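Local coordinates for CRISPR system Cmr subunit Cmr6 (Pyrococcus furiosus, PDB 4W8V), which caps one end of the type III-B Cmr ribonucleoprotein complex together with Cmr1, as an RNA-binding RAMP-superfamily subunit of CRISPR antiviral defence, at residues R24-L29 against I192-V197; M165-G170 against W186-P191. All blocks are in the same frame, centred on the assembly; numbering follows the deposited sequence.

Contact 1 (R24-L29 against I192-V197); sequences RLVVGL and IFFLTV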
ATOM      1  N   ARG A  24      14.355   1.354  -7.670  1.00 61.43           N
ATOM      2  CA  ARG A  24      14.186   2.794  -7.562  1.00 51.06           C
ATOM      3  C   ARG A  24      12.754   3.169  -7.228  1.00 57.21           C
ATOM      4  O   ARG A  24      11.783   2.516  -7.646  1.00 54.17           O
ATOM      5  CB  ARG A  24      14.612   3.485  -8.843  1.00 59.14           C
ATOM      6  CG  ARG A  24      16.076   3.469  -9.077  1.00 64.84           C
ATOM      7  CD  ARG A  24      16.396   3.870 -10.491  1.00 72.07           C
ATOM      8  NE  ARG A  24      17.734   3.411 -10.823  1.00 95.99           N
ATOM      9  CZ  ARG A  24      18.800   4.196 -10.836  1.00111.86           C
ATOM     10  NH1 ARG A  24      18.672   5.488 -10.565  1.00116.52           N
ATOM     11  NH2 ARG A  24      19.985   3.691 -11.135  1.00117.55           N
ATOM     12  N   LEU A  25      12.630   4.240  -6.461  1.00 58.01           N
ATOM     13  CA  LEU A  25      11.329   4.685  -6.008  1.00 61.88           C
ATOM     14  C   LEU A  25      10.977   6.023  -6.652  1.00 58.93           C
ATOM     15  O   LEU A  25      11.764   6.976  -6.622  1.00 66.92           O
ATOM     16  CB  LEU A  25      11.322   4.777  -4.485  1.00 53.45           C
ATOM     17  CG  LEU A  25      10.082   5.276  -3.762  1.00 56.26           C
ATOM     18  CD1 LEU A  25       8.865   4.324  -3.939  1.00 45.91           C
ATOM     19  CD2 LEU A  25      10.475   5.431  -2.298  1.00 54.11           C
ATOM     20  N   VAL A  26       9.796   6.061  -7.258  1.00 58.62           N
ATOM     21  CA  VAL A  26       9.319   7.215  -8.007  1.00 54.79           C
ATOM     22  C   VAL A  26       8.152   7.857  -7.261  1.00 53.09           C
ATOM     23  O   VAL A  26       7.092   7.267  -7.103  1.00 60.35           O
ATOM     24  CB  VAL A  26       8.890   6.806  -9.425  1.00 63.81           C
ATOM     25  CG1 VAL A  26       8.528   8.027 -10.258  1.00 54.22           C
ATOM     26  CG2 VAL A  26      10.006   6.002 -10.096  1.00 61.16           C
ATOM     27  N   VAL A  27       8.378   9.068  -6.778  1.00 53.81           N
ATOM     28  CA  VAL A  27       7.464   9.751  -5.862  1.00 52.99           C
ATOM     29  C   VAL A  27       7.018  11.085  -6.442  1.00 55.51           C
ATOM     30  O   VAL A  27       7.844  11.864  -6.884  1.00 61.97           O
ATOM     31  CB  VAL A  27       8.152  10.008  -4.482  1.00 57.61           C
ATOM     32  CG1 VAL A  27       7.165  10.601  -3.510  1.00 58.68           C
ATOM     33  CG2 VAL A  27       8.743   8.720  -3.938  1.00 49.50           C
ATOM     34  N   GLY A  28       5.712  11.349  -6.451  1.00 60.60           N
ATOM     35  CA  GLY A  28       5.193  12.638  -6.882  1.00 51.52           C
ATOM     36  C   GLY A  28       5.293  13.683  -5.786  1.00 65.06           C
ATOM     37  O   GLY A  28       4.940  13.425  -4.629  1.00 59.88           O
ATOM     38  N   LEU A  29       5.788  14.862  -6.138  1.00 57.39           N
ATOM     39  CA  LEU A  29       5.801  15.966  -5.194  1.00 65.94           C
ATOM     40  C   LEU A  29       4.487  16.734  -5.224  1.00 78.47           C
ATOM     41  O   LEU A  29       4.106  17.299  -6.249  1.00 74.55           O
ATOM     42  CB  LEU A  29       6.959  16.907  -5.492  1.00 70.60           C
ATOM     43  CG  LEU A  29       8.312  16.235  -5.421  1.00 69.14           C
ATOM     44  CD1 LEU A  29       9.272  17.053  -6.225  1.00 73.38           C
ATOM     45  CD2 LEU A  29       8.764  16.124  -3.962  1.00 78.79           C
ATOM     46  N   ILE A 192       3.123  17.018 -13.383  1.00 60.66           N
ATOM     47  CA  ILE A 192       3.445  16.762 -11.985  1.00 56.97           C
ATOM     48  C   ILE A 192       4.922  16.411 -11.870  1.00 61.05           C
ATOM     49  O   ILE A 192       5.421  15.600 -12.654  1.00 59.65           O
ATOM     50  CB  ILE A 192       2.572  15.601 -11.413  1.00 65.46           C
ATOM     51  CG1 ILE A 192       1.086  15.961 -11.445  1.00 61.16           C
ATOM     52  CG2 ILE A 192       2.964  15.259 -10.022  1.00 59.05           C
ATOM     53  CD1 ILE A 192       0.176  14.766 -11.109  1.00 57.20           C
ATOM     54  N   PHE A 193       5.621  17.043 -10.915  1.00 58.36           N
ATOM     55  CA  PHE A 193       7.010  16.704 -10.629  1.00 63.78           C
ATOM     56  C   PHE A 193       7.135  15.364  -9.947  1.00 54.89           C
ATOM     57  O   PHE A 193       6.416  15.071  -9.011  1.00 60.31           O
ATOM     58  CB  PHE A 193       7.675  17.754  -9.742  1.00 67.63           C
ATOM     59  CG  PHE A 193       7.909  19.070 -10.418  1.00 60.78           C
ATOM     60  CD1 PHE A 193       8.927  19.216 -11.340  1.00 59.38           C
ATOM     61  CD2 PHE A 193       7.136  20.168 -10.096  1.00 62.20           C
ATOM     62  CE1 PHE A 193       9.160  20.436 -11.939  1.00 69.28           C
ATOM     63  CE2 PHE A 193       7.359  21.379 -10.690  1.00 68.13           C
ATOM     64  CZ  PHE A 193       8.375  21.520 -11.610  1.00 69.89           C
ATOM     65  N   PHE A 194       8.064  14.554 -10.434  1.00 52.00           N
ATOM     66  CA  PHE A 194       8.385  13.266  -9.828  1.00 47.39           C
ATOM     67  C   PHE A 194       9.879  13.174  -9.554  1.00 61.61           C
ATOM     68  O   PHE A 194      10.687  13.434 -10.445  1.00 59.94           O
ATOM     69  CB  PHE A 194       7.964  12.104 -10.733  1.00 50.56           C
ATOM     70  CG  PHE A 194       6.509  11.748 -10.625  1.00 57.79           C
ATOM     71  CD1 PHE A 194       6.090  10.751  -9.763  1.00 51.01           C
ATOM     72  CD2 PHE A 194       5.558  12.426 -11.376  1.00 62.21           C
ATOM     73  CE1 PHE A 194       4.750  10.425  -9.661  1.00 54.06           C
ATOM     74  CE2 PHE A 194       4.205  12.105 -11.283  1.00 61.44           C
ATOM     75  CZ  PHE A 194       3.804  11.099 -10.425  1.00 58.20           C
ATOM     76  N   LEU A 195      10.232  12.821  -8.317  1.00 57.16           N
ATOM     77  CA  LEU A 195      11.598  12.501  -7.959  1.00 59.86           C
ATOM     78  C   LEU A 195      11.809  11.000  -7.968  1.00 57.16           C
ATOM     79  O   LEU A 195      11.015  10.255  -7.385  1.00 53.71           O
ATOM     80  CB  LEU A 195      11.940  13.066  -6.575  1.00 62.64           C
ATOM     81  CG  LEU A 195      12.038  14.587  -6.501  1.00 66.51           C
ATOM     82  CD1 LEU A 195      12.262  15.034  -5.050  1.00 67.09           C
ATOM     83  CD2 LEU A 195      13.136  15.098  -7.431  1.00 66.46           C
ATOM     84  N   THR A 196      12.861  10.549  -8.641  1.00 54.34           N
ATOM     85  CA  THR A 196      13.227   9.135  -8.573  1.00 64.22           C
ATOM     86  C   THR A 196      14.322   8.952  -7.547  1.00 58.62           C
ATOM     87  O   THR A 196      15.350   9.614  -7.605  1.00 63.59           O
ATOM     88  CB  THR A 196      13.690   8.578  -9.929  1.00 60.62           C
ATOM     89  OG1 THR A 196      12.608   8.670 -10.859  1.00 68.03           O
ATOM     90  CG2 THR A 196      14.099   7.122  -9.788  1.00 56.62           C
ATOM     91  N   VAL A 197      14.059   8.062  -6.597  1.00 67.71           N
ATOM     92  CA  VAL A 197      14.925   7.809  -5.452  1.00 54.95           C
ATOM     93  C   VAL A 197      15.732   6.551  -5.721  1.00 64.16           C
ATOM     94  O   VAL A 197      15.171   5.547  -6.145  1.00 74.79           O
ATOM     95  CB  VAL A 197      14.103   7.649  -4.157  1.00 52.83           C
ATOM     96  CG1 VAL A 197      14.989   7.169  -2.982  1.00 48.32           C
ATOM     97  CG2 VAL A 197      13.394   8.949  -3.823  1.00 49.29           C
TER
HETATM   98  O   HOH W   1       4.200  18.360  -8.905  1.00 64.89           O

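Contact 2 (M165-G170 against W186-P191); sequences MNPHYG and WYDPIP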
ATOM      1  N   MET A 165       5.538  13.933 -15.194  1.00 59.20           N
ATOM      2  CA  MET A 165       4.530  13.012 -15.706  1.00 54.35           C
ATOM      3  C   MET A 165       3.148  13.546 -15.383  1.00 66.44           C
ATOM      4  O   MET A 165       2.995  14.438 -14.535  1.00 63.23           O
ATOM      5  CB  MET A 165       4.702  11.607 -15.129  1.00 60.61           C
ATOM      6  CG  MET A 165       6.004  10.906 -15.546  1.00 67.76           C
ATOM      7  SD  MET A 165       6.137   9.186 -15.040  1.00 64.12           S
ATOM      8  CE  MET A 165       6.178   9.322 -13.253  1.00 54.92           C
ATOM      9  N   ASN A 166       2.153  13.006 -16.084  1.00 65.79           N
ATOM     10  CA  ASN A 166       0.751  13.350 -15.874  1.00 64.05           C
ATOM     11  C   ASN A 166      -0.032  12.151 -15.345  1.00 52.94           C
ATOM     12  O   ASN A 166       0.344  11.018 -15.582  1.00 55.10           O
ATOM     13  CB  ASN A 166       0.119  13.858 -17.173  1.00 68.25           C
ATOM     14  CG  ASN A 166       0.693  15.190 -17.625  1.00 69.92           C
ATOM     15  OD1 ASN A 166       1.904  15.385 -17.643  1.00 63.56           O
ATOM     16  ND2 ASN A 166      -0.183  16.113 -18.004  1.00 75.79           N
ATOM     17  N   PRO A 167      -1.115  12.399 -14.609  1.00 58.10           N
ATOM     18  CA  PRO A 167      -1.946  11.310 -14.098  1.00 57.91           C
ATOM     19  C   PRO A 167      -3.012  10.842 -15.088  1.00 58.53           C
ATOM     20  O   PRO A 167      -3.644  11.643 -15.753  1.00 58.80           O
ATOM     21  CB  PRO A 167      -2.618  11.939 -12.886  1.00 55.19           C
ATOM     22  CG  PRO A 167      -2.778  13.361 -13.289  1.00 55.25           C
ATOM     23  CD  PRO A 167      -1.545  13.702 -14.078  1.00 62.37           C
ATOM     24  N   HIS A 168      -3.194   9.536 -15.161  1.00 53.41           N
ATOM     25  CA  HIS A 168      -4.359   8.957 -15.779  1.00 53.50           C
ATOM     26  C   HIS A 168      -5.064   8.048 -14.779  1.00 60.78           C
ATOM     27  O   HIS A 168      -4.430   7.167 -14.196  1.00 60.26           O
ATOM     28  CB  HIS A 168      -3.993   8.174 -17.029  1.00 61.84           C
ATOM     29  CG  HIS A 168      -5.051   7.197 -17.420  1.00 63.03           C
ATOM     30  ND1 HIS A 168      -6.283   7.595 -17.888  1.00 57.03           N
ATOM     31  CD2 HIS A 168      -5.095   5.849 -17.321  1.00 57.86           C
ATOM     32  CE1 HIS A 168      -7.028   6.523 -18.099  1.00 65.48           C
ATOM     33  NE2 HIS A 168      -6.334   5.455 -17.757  1.00 59.21           N
ATOM     34  N   TYR A 169      -6.365   8.260 -14.565  1.00 52.90           N
ATOM     35  CA  TYR A 169      -7.092   7.428 -13.609  1.00 49.24           C
ATOM     36  C   TYR A 169      -8.050   6.477 -14.291  1.00 58.20           C
ATOM     37  O   TYR A 169      -8.711   6.817 -15.283  1.00 57.45           O
ATOM     38  CB  TYR A 169      -7.842   8.293 -12.582  1.00 50.80           C
ATOM     39  CG  TYR A 169      -6.918   9.156 -11.749  1.00 59.77           C
ATOM     40  CD1 TYR A 169      -6.267   8.632 -10.624  1.00 65.22           C
ATOM     41  CD2 TYR A 169      -6.664  10.476 -12.101  1.00 55.26           C
ATOM     42  CE1 TYR A 169      -5.412   9.414  -9.860  1.00 63.49           C
ATOM     43  CE2 TYR A 169      -5.809  11.259 -11.355  1.00 58.26           C
ATOM     44  CZ  TYR A 169      -5.183  10.724 -10.234  1.00 68.24           C
ATOM     45  OH  TYR A 169      -4.324  11.500  -9.482  1.00 67.84           O
ATOM     46  N   GLY A 170      -8.110   5.266 -13.764  1.00 52.42           N
ATOM     47  CA  GLY A 170      -9.034   4.282 -14.276  1.00 48.60           C
ATOM     48  C   GLY A 170      -9.206   3.135 -13.315  1.00 56.34           C
ATOM     49  O   GLY A 170      -8.452   3.012 -12.357  1.00 56.15           O
ATOM     50  N   TRP A 186      -7.039   9.056 -21.830  1.00 66.71           N
ATOM     51  CA  TRP A 186      -5.700   9.626 -21.831  1.00 62.55           C
ATOM     52  C   TRP A 186      -5.334  10.221 -20.478  1.00 56.78           C
ATOM     53  O   TRP A 186      -6.123  10.184 -19.535  1.00 57.56           O
ATOM     54  CB  TRP A 186      -5.565  10.696 -22.932  1.00 56.51           C
ATOM     55  CG  TRP A 186      -4.136  11.004 -23.308  1.00 60.61           C
ATOM     56  CD1 TRP A 186      -3.505  12.209 -23.212  1.00 62.89           C
ATOM     57  CD2 TRP A 186      -3.158  10.079 -23.807  1.00 61.90           C
ATOM     58  NE1 TRP A 186      -2.197  12.100 -23.632  1.00 56.28           N
ATOM     59  CE2 TRP A 186      -1.961  10.803 -24.002  1.00 59.82           C
ATOM     60  CE3 TRP A 186      -3.180   8.709 -24.111  1.00 61.82           C
ATOM     61  CZ2 TRP A 186      -0.799  10.205 -24.486  1.00 60.98           C
ATOM     62  CZ3 TRP A 186      -2.028   8.118 -24.599  1.00 63.41           C
ATOM     63  CH2 TRP A 186      -0.852   8.866 -24.786  1.00 63.06           C
ATOM     64  N   TYR A 187      -4.121  10.757 -20.400  1.00 61.92           N
ATOM     65  CA  TYR A 187      -3.672  11.520 -19.252  1.00 61.59           C
ATOM     66  C   TYR A 187      -4.413  12.851 -19.168  1.00 62.02           C
ATOM     67  O   TYR A 187      -4.813  13.419 -20.182  1.00 59.55           O
ATOM     68  CB  TYR A 187      -2.164  11.762 -19.338  1.00 62.83           C
ATOM     69  CG  TYR A 187      -1.369  10.504 -19.541  1.00 57.40           C
ATOM     70  CD1 TYR A 187      -1.009   9.714 -18.461  1.00 56.84           C
ATOM     71  CD2 TYR A 187      -0.973  10.108 -20.812  1.00 54.05           C
ATOM     72  CE1 TYR A 187      -0.281   8.551 -18.634  1.00 57.96           C
ATOM     73  CE2 TYR A 187      -0.245   8.935 -20.999  1.00 60.69           C
ATOM     74  CZ  TYR A 187       0.102   8.168 -19.895  1.00 60.22           C
ATOM     75  OH  TYR A 187       0.816   7.005 -20.050  1.00 64.15           O
ATOM     76  N   ASP A 188      -4.571  13.340 -17.943  1.00 58.36           N
ATOM     77  CA  ASP A 188      -5.140  14.648 -17.700  1.00 56.99           C
ATOM     78  C   ASP A 188      -4.044  15.687 -17.949  1.00 67.98           C
ATOM     79  O   ASP A 188      -2.863  15.358 -17.853  1.00 63.16           O
ATOM     80  CB  ASP A 188      -5.698  14.714 -16.279  1.00 52.01           C
ATOM     81  CG  ASP A 188      -6.822  13.725 -16.061  1.00 62.21           C
ATOM     82  OD1 ASP A 188      -7.741  13.664 -16.925  1.00 57.96           O
ATOM     83  OD2 ASP A 188      -6.784  12.984 -15.052  1.00 61.39           O
ATOM     84  N   PRO A 189      -4.429  16.923 -18.315  1.00 72.60           N
ATOM     85  CA  PRO A 189      -3.491  18.007 -18.630  1.00 75.72           C
ATOM     86  C   PRO A 189      -2.932  18.708 -17.389  1.00 69.43           C
ATOM     87  O   PRO A 189      -3.038  19.920 -17.228  1.00 65.32           O
ATOM     88  CB  PRO A 189      -4.358  18.972 -19.444  1.00 74.08           C
ATOM     89  CG  PRO A 189      -5.688  18.818 -18.841  1.00 66.15           C
ATOM     90  CD  PRO A 189      -5.818  17.339 -18.563  1.00 72.54           C
ATOM     91  N   ILE A 190      -2.347  17.936 -16.496  1.00 67.14           N
ATOM     92  CA  ILE A 190      -1.735  18.531 -15.326  1.00 67.02           C
ATOM     93  C   ILE A 190      -0.369  17.890 -15.125  1.00 65.19           C
ATOM     94  O   ILE A 190      -0.268  16.701 -14.823  1.00 57.32           O
ATOM     95  CB  ILE A 190      -2.659  18.393 -14.096  1.00 74.80           C
ATOM     96  CG1 ILE A 190      -1.922  18.722 -12.806  1.00 82.81           C
ATOM     97  CG2 ILE A 190      -3.271  17.018 -14.025  1.00 81.39           C
ATOM     98  CD1 ILE A 190      -2.825  18.634 -11.604  1.00 89.99           C
ATOM     99  N   PRO A 191       0.697  18.668 -15.378  1.00 67.51           N
ATOM    100  CA  PRO A 191       2.078  18.202 -15.220  1.00 73.31           C
ATOM    101  C   PRO A 191       2.481  18.112 -13.754  1.00 58.92           C
ATOM    102  O   PRO A 191       2.218  19.010 -12.980  1.00 60.19           O
ATOM    103  CB  PRO A 191       2.888  19.271 -15.950  1.00 65.43           C
ATOM    104  CG  PRO A 191       2.079  20.491 -15.806  1.00 69.43           C
ATOM    105  CD  PRO A 191       0.650  20.026 -15.945  1.00 64.27           C
TER
HETATM  106  O   HOH W   2      -7.768  10.701 -15.677  1.00 53.41           O

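Contact 1 (R24-L29 against I192-V197)
Leu25 N donates to Val197 O at 2.9 Å. The return bond, from Val197 N to Leu25 O, is modelled so short that its length is doubtful. Val27 and Leu195 form the next hydrogen-bonded pair, and Leu29 N donates to Phe193 O beyond it. A water extends this pattern: it donates to Leu29 O and accepts from Phe193 N. At the non-hydrogen-bonded pairs, Val26 with Thr196 and Gly28 with Phe194, CA-H groups lean on carbonyl oxygens of the partner strand. The strands run antiparallel, their axes 4.5 Å apart at the closest point. They belong to the small sheet of the RAMP-superfamily region in this C-terminal piece of Cmr6, in which 192-197 is the middle strand, between 25-28 and 161-165.

One side of the sheet carries Val26, Phe194 and Thr196. Gly28 CA lies over one face of the Phe194 ring, offset toward the rim, 3.8 Å from the centroid, a CH-pi contact. Val26 CG1, anti to the backbone N (chi1 -174°), meets Phe194 CD1 at 3.7 Å. Val26 CG2 touches Thr196 OG1.

Leu25, Val27, Leu195 and Val197 point to the other side. Leu25 CB faces Val197 CB at 4.0 Å. At its end, beyond the last bridge, Leu29 CD1 packs on Leu195 CG at 3.7 Å. Arg40 of helix 34-43 touches Leu29 and Leu195.

Contact 2 (M165-G170 against W186-P191)
Asp188 O accepts two N-H groups. Asn166 ND2 binds it at 2.8 Å, in a nearly straight bond (173°) that lies in the amide plane of Asn166. The second is a weak bond from Ile190 N, which closes the inverse gamma turn centred on Pro189. Asn166 CG stands beside its backbone N, anti to the carbonyl carbon (chi1 -67°), and the amide lies against the 188-190 backbone. Asn166 OD1 rests near Pro191 CA.

Asp188 N donates to Pro167 O at 2.9 Å. A third bond across the contact is longer: His168 ND1 reaches Trp186 O at 3.1 Å, from above the carbonyl plane and with a bent N-H angle of 137°. The oxygen is also tilted out of the imidazole plane. Val180, Pro182 and Asp185 touch the His168 side chain.

A water links the segments once more. It donates to Asp188 OD2 at 2.6 Å and accepts from Tyr169 N. The same OD2 lies at the edge of the Tyr169 ring, near its plane, 3.9 Å from Tyr169 CD2.

Side-chain packing adds to this. Pro167 CD meets Ile190 CG2 at 3.7 Å, the two side chains crossing at about a right angle. Tyr187 CD1 lies 3.7 Å from His168 CB and also touches Asn166 O. Within the same segment, Tyr187 CD2 covers the centre of the ring of its own neighbour Trp186.

Both segments lie at the protein surface. They are the irregularly paired base of the long loop that joins the adjacent antiparallel strands 161-165 and 192-197, a beta hairpin with a long connection.

How the contacts relate
Contacts 1 and 2 lie on the same side of the chain's centre, with their own centres about 15 Å apart. Along the chain the order is 24-29, 165-170, 186-191, 192-197, so contact 2 falls between the two halves of contact 1. The segments 186-191 and 192-197 are continuous: the loop arm leads directly into the middle strand of the three-stranded sheet. Met165, which ends strand 161-165, touches contact 1: its O probably accepts from Ile192 N at 2.8 Å, and its CE packs on Phe194 CG. Pro167 CD also packs on Ile192 CD1. The contact of the loop thus follows directly on the strand pair 161-165/192-197, within one RAMP-superfamily region.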